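Local coordinates for Rho guanine nucleotide exchange factor 12 (Homo sapiens, PDB 1TXD), which acts as a guanine nucleotide exchange factor for the RhoA GTPase through the catalytic DH domain, present here together with the PH domain, at residues Asn5-Val10 / Arg25-Asn30; Lys87-Arg92 / Asp99-Asp104. The protein carries 1 engineered substitution. All blocks are in the same frame, centred on the assembly; numbering follows the deposited sequence.

How the contacts relate
Both contacts lie toward one end of the DH helical bundle, far from the chain's centre, with their own centres about 13 Å apart. Contact 1 is mostly buried and sets the short helix 6-9 against helix 20-57 through an aromatic ring resting on aliphatic carbons. Contact 2 is only partly buried; it joins the loop just after helix 72-90 to the first turn of helix 102-109 with a surface salt bridge beside a small apolar patch. Helix 20-57 links the two: R25 NH2 probably donates a hydrogen bond to D99 O over 2.8 Å, and I29 of contact 1 packs on I101 of contact 2. The contrast illustrates how apolar and ionic contacts share one bundle.

Contact 1 of 2, residues Asn5-Val10 / Arg25-Asn30; sequences NWQQLV and RQEVIN
W6 lays its indole against Q26 and N30, joining the short, weakly bonded helix 6-9 to the long helix 20-57 of the DH helical bundle. The tryptophan contributes the largest share of the buried surface. With CG anti to the backbone N (chi1 176°), its ring reaches across to the neighbouring helix, and Q26 CB settles over one face. This CH-pi contact brings Q26 CB to 3.5 Å from the centroid of the W6 six-membered ring, 17° off the ring normal. Q26 CG stands over the same face, 3.3 Å from W6 CZ2. A bend at chi2 (-69°) folds the Q26 amide back beside the indole, with OE1 near W6 NE1 but not bonded to it, while NE2 takes its partners outside the pair, donating to E22 OE2 and I98 O. The indole NE1 makes a weak hydrogen bond to S96 O.

N30 approaches nearer the five-membered ring, its side chain roughly at right angles to that of W6, and N30 CG lies 3.7 Å from W6 CB. Its ND2 donates to Q26 O one turn back, although the position of ND2 is less sure because it sits too close to W6 in the model. At the margin, E27 extends its carboxylate toward the amide of Q7, the planes almost perpendicular, but Q7 NE2 and E27 OE1, 3.5 Å apart, form no hydrogen bond. On the opposite face of the indole sits V10 CG2. N5, though poorly ordered, caps helix 6-9: its OD1 accepts from Q7 N at 3.1 Å.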
loop_
_atom_site.group_PDB
_atom_site.type_symbol
_atom_site.label_atom_id
_atom_site.label_comp_id
_atom_site.label_asym_id
_atom_site.label_seq_id
_atom_site.Cartn_x
_atom_site.Cartn_y
_atom_site.Cartn_z
ATOM N N ASN A 5 -26.103 12.636 17.160
ATOM C CA ASN A 5 -26.464 13.797 16.319
ATOM C C ASN A 5 -25.961 15.076 16.963
ATOM O O ASN A 5 -25.827 15.137 18.192
ATOM C CB ASN A 5 -27.988 13.889 16.140
ATOM C CG ASN A 5 -28.420 14.783 14.970
ATOM O OD1 ASN A 5 -28.242 15.997 14.992
ATOM N ND2 ASN A 5 -29.042 14.174 13.965
ATOM N N TRP A 6 -25.688 16.092 16.143
ATOM C CA TRP A 6 -25.194 17.374 16.644
ATOM C C TRP A 6 -26.259 18.255 17.312
ATOM O O TRP A 6 -26.029 18.795 18.402
ATOM C CB TRP A 6 -24.547 18.192 15.535
ATOM C CG TRP A 6 -24.164 19.516 16.084
ATOM C CD1 TRP A 6 -23.148 19.780 16.971
ATOM C CD2 TRP A 6 -24.845 20.744 15.887
ATOM N NE1 TRP A 6 -23.127 21.115 17.286
ATOM C CE2 TRP A 6 -24.171 21.729 16.642
ATOM C CE3 TRP A 6 -25.943 21.128 15.117
ATOM C CZ2 TRP A 6 -24.566 23.062 16.648
ATOM C CZ3 TRP A 6 -26.334 22.439 15.125
ATOM C CH2 TRP A 6 -25.647 23.397 15.885
ATOM N N GLN A 7 -27.393 18.435 16.627
ATOM C CA GLN A 7 -28.486 19.320 17.085
ATOM C C GLN A 7 -29.156 18.788 18.363
ATOM O O GLN A 7 -29.816 19.543 19.103
ATOM C CB GLN A 7 -29.533 19.510 15.970
ATOM C CG GLN A 7 -28.951 20.047 14.652
ATOM C CD GLN A 7 -29.830 19.809 13.442
ATOM O OE1 GLN A 7 -30.229 18.669 13.171
ATOM N NE2 GLN A 7 -30.112 20.875 12.688
ATOM N N GLN A 8 -28.983 17.480 18.587
ATOM C CA GLN A 8 -29.348 16.807 19.835
ATOM C C GLN A 8 -28.590 17.364 21.042
ATOM O O GLN A 8 -29.184 17.562 22.103
ATOM C CB GLN A 8 -29.083 15.299 19.714
ATOM C CG GLN A 8 -29.375 14.477 20.980
ATOM C CD GLN A 8 -30.833 14.552 21.433
ATOM O OE1 GLN A 8 -31.111 14.954 22.562
ATOM N NE2 GLN A 8 -31.762 14.171 20.555
ATOM N N LEU A 9 -27.288 17.588 20.894
ATOM C CA LEU A 9 -26.524 18.268 21.933
ATOM C C LEU A 9 -27.186 19.604 22.261
ATOM O O LEU A 9 -27.816 19.742 23.314
ATOM C CB LEU A 9 -25.055 18.500 21.514
ATOM C CG LEU A 9 -24.040 17.353 21.687
ATOM C CD1 LEU A 9 -22.706 17.649 20.965
ATOM C CD2 LEU A 9 -23.799 17.059 23.171
ATOM N N VAL A 10 -27.081 20.556 21.331
ATOM C CA VAL A 10 -27.410 21.965 21.610
ATOM C C VAL A 10 -28.867 22.168 21.959
ATOM O O VAL A 10 -29.747 21.562 21.337
ATOM C CB VAL A 10 -27.139 22.910 20.404
ATOM C CG1 VAL A 10 -27.162 24.375 20.867
ATOM C CG2 VAL A 10 -25.818 22.585 19.715
ATOM N N ARG A 25 -21.890 24.272 9.107
ATOM C CA ARG A 25 -20.530 24.224 9.644
ATOM C C ARG A 25 -20.479 23.272 10.831
ATOM O O ARG A 25 -19.539 22.465 10.933
ATOM C CB ARG A 25 -19.987 25.626 10.050
ATOM C CG ARG A 25 -18.422 25.706 10.213
ATOM C CD ARG A 25 -17.878 27.067 10.654
ATOM N NE ARG A 25 -18.184 27.267 12.059
ATOM C CZ ARG A 25 -17.348 27.138 13.077
ATOM N NH1 ARG A 25 -16.056 26.853 12.906
ATOM N NH2 ARG A 25 -17.828 27.334 14.303
ATOM N N GLN A 26 -21.483 23.323 11.707
ATOM C CA GLN A 26 -21.404 22.538 12.926
ATOM C C GLN A 26 -21.571 21.089 12.576
ATOM O O GLN A 26 -20.930 20.232 13.169
ATOM C CB GLN A 26 -22.471 22.904 13.937
ATOM C CG GLN A 26 -22.338 24.325 14.496
ATOM C CD GLN A 26 -21.131 24.475 15.371
ATOM O OE1 GLN A 26 -20.886 23.627 16.215
ATOM N NE2 GLN A 26 -20.350 25.522 15.141
ATOM N N GLU A 27 -22.459 20.835 11.632
ATOM C CA GLU A 27 -22.773 19.486 11.230
ATOM C C GLU A 27 -21.545 18.803 10.632
ATOM O O GLU A 27 -21.302 17.656 10.922
ATOM C CB GLU A 27 -23.939 19.466 10.236
ATOM C CG GLU A 27 -25.338 19.424 10.883
ATOM C CD GLU A 27 -26.455 19.790 9.898
ATOM O OE1 GLU A 27 -27.593 20.135 10.316
ATOM O OE2 GLU A 27 -26.189 19.724 8.678
ATOM N N VAL A 28 -20.793 19.510 9.799
ATOM C CA VAL A 28 -19.607 18.962 9.182
ATOM C C VAL A 28 -18.404 18.873 10.139
ATOM O O VAL A 28 -17.593 17.961 9.994
ATOM C CB VAL A 28 -19.217 19.674 7.874
ATOM C CG1 VAL A 28 -20.312 19.533 6.844
ATOM C CG2 VAL A 28 -18.860 21.125 8.105
ATOM N N ILE A 29 -18.283 19.767 11.121
ATOM C CA ILE A 29 -17.274 19.570 12.150
ATOM C C ILE A 29 -17.634 18.314 12.942
ATOM O O ILE A 29 -16.767 17.565 13.395
ATOM C CB ILE A 29 -17.165 20.767 13.119
ATOM C CG1 ILE A 29 -16.467 21.934 12.449
ATOM C CG2 ILE A 29 -16.343 20.390 14.349
ATOM C CD1 ILE A 29 -16.613 23.239 13.212
ATOM N N ASN A 30 -18.919 18.099 13.133
ATOM C CA ASN A 30 -19.367 16.965 13.912
ATOM C C ASN A 30 -19.207 15.633 13.200
ATOM O O ASN A 30 -19.067 14.609 13.860
ATOM C CB ASN A 30 -20.812 17.143 14.329
ATOM C CG ASN A 30 -20.910 17.772 15.648
ATOM O OD1 ASN A 30 -20.907 17.086 16.667
ATOM N ND2 ASN A 30 -20.981 19.118 15.668
#

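Contact 2 of 2, residues Lys87-Arg92 / Asp99-Asp104; sequences KAVRKR and DQIGED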
loop_
_atom_site.group_PDB
_atom_site.type_symbol
_atom_site.label_atom_id
_atom_site.label_comp_id
_atom_site.label_asym_id
_atom_site.label_seq_id
_atom_site.Cartn_x
_atom_site.Cartn_y
_atom_site.Cartn_z
ATOM N N LYS A 87 -12.637 15.642 21.378
ATOM C CA LYS A 87 -13.523 15.731 22.547
ATOM C C LYS A 87 -13.321 17.034 23.336
ATOM O O LYS A 87 -14.295 17.644 23.775
ATOM C CB LYS A 87 -13.382 14.518 23.484
ATOM C CG LYS A 87 -14.504 13.450 23.314
ATOM C CD LYS A 87 -13.986 11.977 23.299
ATOM C CE LYS A 87 -15.083 10.994 22.806
ATOM N NZ LYS A 87 -14.659 9.547 22.736
ATOM N N ALA A 88 -12.060 17.441 23.500
ATOM C CA ALA A 88 -11.684 18.593 24.305
ATOM C C ALA A 88 -12.078 19.875 23.617
ATOM O O ALA A 88 -12.385 20.859 24.286
ATOM C CB ALA A 88 -10.179 18.598 24.585
ATOM N N VAL A 89 -12.064 19.881 22.291
ATOM C CA VAL A 89 -12.488 21.058 21.564
ATOM C C VAL A 89 -13.932 21.369 21.899
ATOM O O VAL A 89 -14.279 22.531 22.005
ATOM C CB VAL A 89 -12.281 20.953 20.033
ATOM C CG1 VAL A 89 -13.046 22.035 19.299
ATOM C CG2 VAL A 89 -10.847 21.081 19.702
ATOM N N ARG A 90 -14.762 20.333 22.058
ATOM C CA ARG A 90 -16.185 20.489 22.409
ATOM C C ARG A 90 -16.419 20.924 23.842
ATOM O O ARG A 90 -17.379 21.616 24.135
ATOM C CB ARG A 90 -16.906 19.161 22.275
ATOM C CG ARG A 90 -17.067 18.665 20.895
ATOM C CD ARG A 90 -18.388 17.947 20.704
ATOM N NE ARG A 90 -18.561 17.562 19.312
ATOM C CZ ARG A 90 -18.721 16.319 18.885
ATOM N NH1 ARG A 90 -18.752 15.296 19.732
ATOM N NH2 ARG A 90 -18.851 16.096 17.590
ATOM N N LYS A 91 -15.550 20.452 24.723
ATOM C CA LYS A 91 -15.619 20.679 26.159
ATOM C C LYS A 91 -15.267 22.135 26.494
ATOM O O LYS A 91 -15.339 22.542 27.652
ATOM C CB LYS A 91 -14.630 19.693 26.814
ATOM C CG LYS A 91 -14.351 19.770 28.319
ATOM C CD LYS A 91 -13.066 18.968 28.666
ATOM C CE LYS A 91 -13.249 17.439 28.549
ATOM N NZ LYS A 91 -12.764 16.834 27.239
ATOM N N ARG A 92 -14.876 22.914 25.483
ATOM C CA ARG A 92 -14.453 24.307 25.682
ATOM C C ARG A 92 -15.600 25.246 26.072
ATOM O O ARG A 92 -15.367 26.233 26.772
ATOM C CB ARG A 92 -13.728 24.830 24.436
ATOM C CG ARG A 92 -12.407 24.152 24.209
ATOM C CD ARG A 92 -11.386 24.956 23.461
ATOM N NE ARG A 92 -11.692 25.047 22.037
ATOM C CZ ARG A 92 -10.826 24.853 21.039
ATOM N NH1 ARG A 92 -9.560 24.526 21.257
ATOM N NH2 ARG A 92 -11.238 24.999 19.795
ATOM N N ASP A 99 -16.653 26.812 18.245
ATOM C CA ASP A 99 -16.298 28.068 17.601
ATOM C C ASP A 99 -15.200 27.797 16.587
ATOM O O ASP A 99 -15.410 26.978 15.690
ATOM C CB ASP A 99 -15.946 29.149 18.639
ATOM C CG ASP A 99 -17.161 29.587 19.460
ATOM O OD1 ASP A 99 -18.253 29.842 18.863
ATOM O OD2 ASP A 99 -17.116 29.697 20.712
ATOM N N GLN A 100 -14.033 28.416 16.763
ATOM C CA GLN A 100 -12.948 28.388 15.795
ATOM C C GLN A 100 -12.262 27.046 15.902
ATOM O O GLN A 100 -12.130 26.538 17.001
ATOM C CB GLN A 100 -11.901 29.467 16.106
ATOM C CG GLN A 100 -12.452 30.843 16.463
ATOM C CD GLN A 100 -13.322 31.400 15.345
ATOM O OE1 GLN A 100 -12.900 31.413 14.190
ATOM N NE2 GLN A 100 -14.537 31.825 15.673
ATOM N N ILE A 101 -11.826 26.496 14.774
ATOM C CA ILE A 101 -11.192 25.168 14.734
ATOM C C ILE A 101 -9.963 25.046 13.815
ATOM O O ILE A 101 -9.221 24.084 13.912
ATOM C CB ILE A 101 -12.230 24.093 14.373
ATOM C CG1 ILE A 101 -11.915 22.804 15.099
ATOM C CG2 ILE A 101 -12.301 23.851 12.843
ATOM C CD1 ILE A 101 -12.516 21.620 14.475
ATOM N N GLY A 102 -9.739 26.024 12.944
ATOM C CA GLY A 102 -8.631 25.980 12.009
ATOM C C GLY A 102 -7.330 25.648 12.713
ATOM O O GLY A 102 -6.560 24.815 12.245
ATOM N N GLU A 103 -7.099 26.281 13.858
ATOM C CA GLU A 103 -5.829 26.169 14.536
ATOM C C GLU A 103 -5.642 24.758 15.079
ATOM O O GLU A 103 -4.537 24.227 15.064
ATOM C CB GLU A 103 -5.718 27.218 15.661
ATOM C CG GLU A 103 -4.287 27.564 16.044
ATOM C CD GLU A 103 -3.492 28.202 14.906
ATOM O OE1 GLU A 103 -3.915 29.277 14.400
ATOM O OE2 GLU A 103 -2.440 27.640 14.525
ATOM N N ASP A 104 -6.735 24.156 15.537
ATOM C CA ASP A 104 -6.701 22.777 16.015
ATOM C C ASP A 104 -6.381 21.830 14.857
ATOM O O ASP A 104 -5.549 20.982 14.976
ATOM C CB ASP A 104 -8.017 22.390 16.671
ATOM C CG ASP A 104 -8.420 23.355 17.728
ATOM O OD1 ASP A 104 -7.637 23.556 18.677
ATOM O OD2 ASP A 104 -9.492 23.988 17.665
#
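R92 and D104 meet in a salt bridge between the two segments, their side chains coming from opposite directions. The shorter bond runs from R92 NH2 to D104 OD2, 2.9 Å long with a fairly straight N-H...O angle of 162°. It arrives on the syn side of the carboxylate oxygen, tilted out of the carboxylate plane, while the oxygen lies near the guanidinium plane. A second, weak bond joins R92 NH1 to D104 OD1 at 3.4 Å. The two flat groups are twisted by 36°, consistent with the uneven lengths of the two bonds. A bend at chi3 of R92 (-74°) turns the guanidinium toward its partner. Q100 O also lies near the guanidinium plane, 3.3 Å from R92 NH2, but at an angle too poor for a hydrogen bond. D104 lies in the first turn of its helix, where the helix dipole would be expected to favour a negative charge.

Within the DH bundle the bridge joins the loop just after helix 72-90 to the first turn of helix 102-109. I101 occupies the N-cap position of the second helix. There E193 OE1 accepts from both I101 N and G102 N, tying this helix start to helix 191-230.

The apolar part of the contact centres on V89. Its CG2 lies over one face of the R92 guanidinium, offset toward the rim, and comes 3.8 Å from D104 OD2, so one methyl flanks both charged groups. V89 CG1 points to I101 CG1, 4.4 Å away. I101 also packs on F33 of helix 20-57.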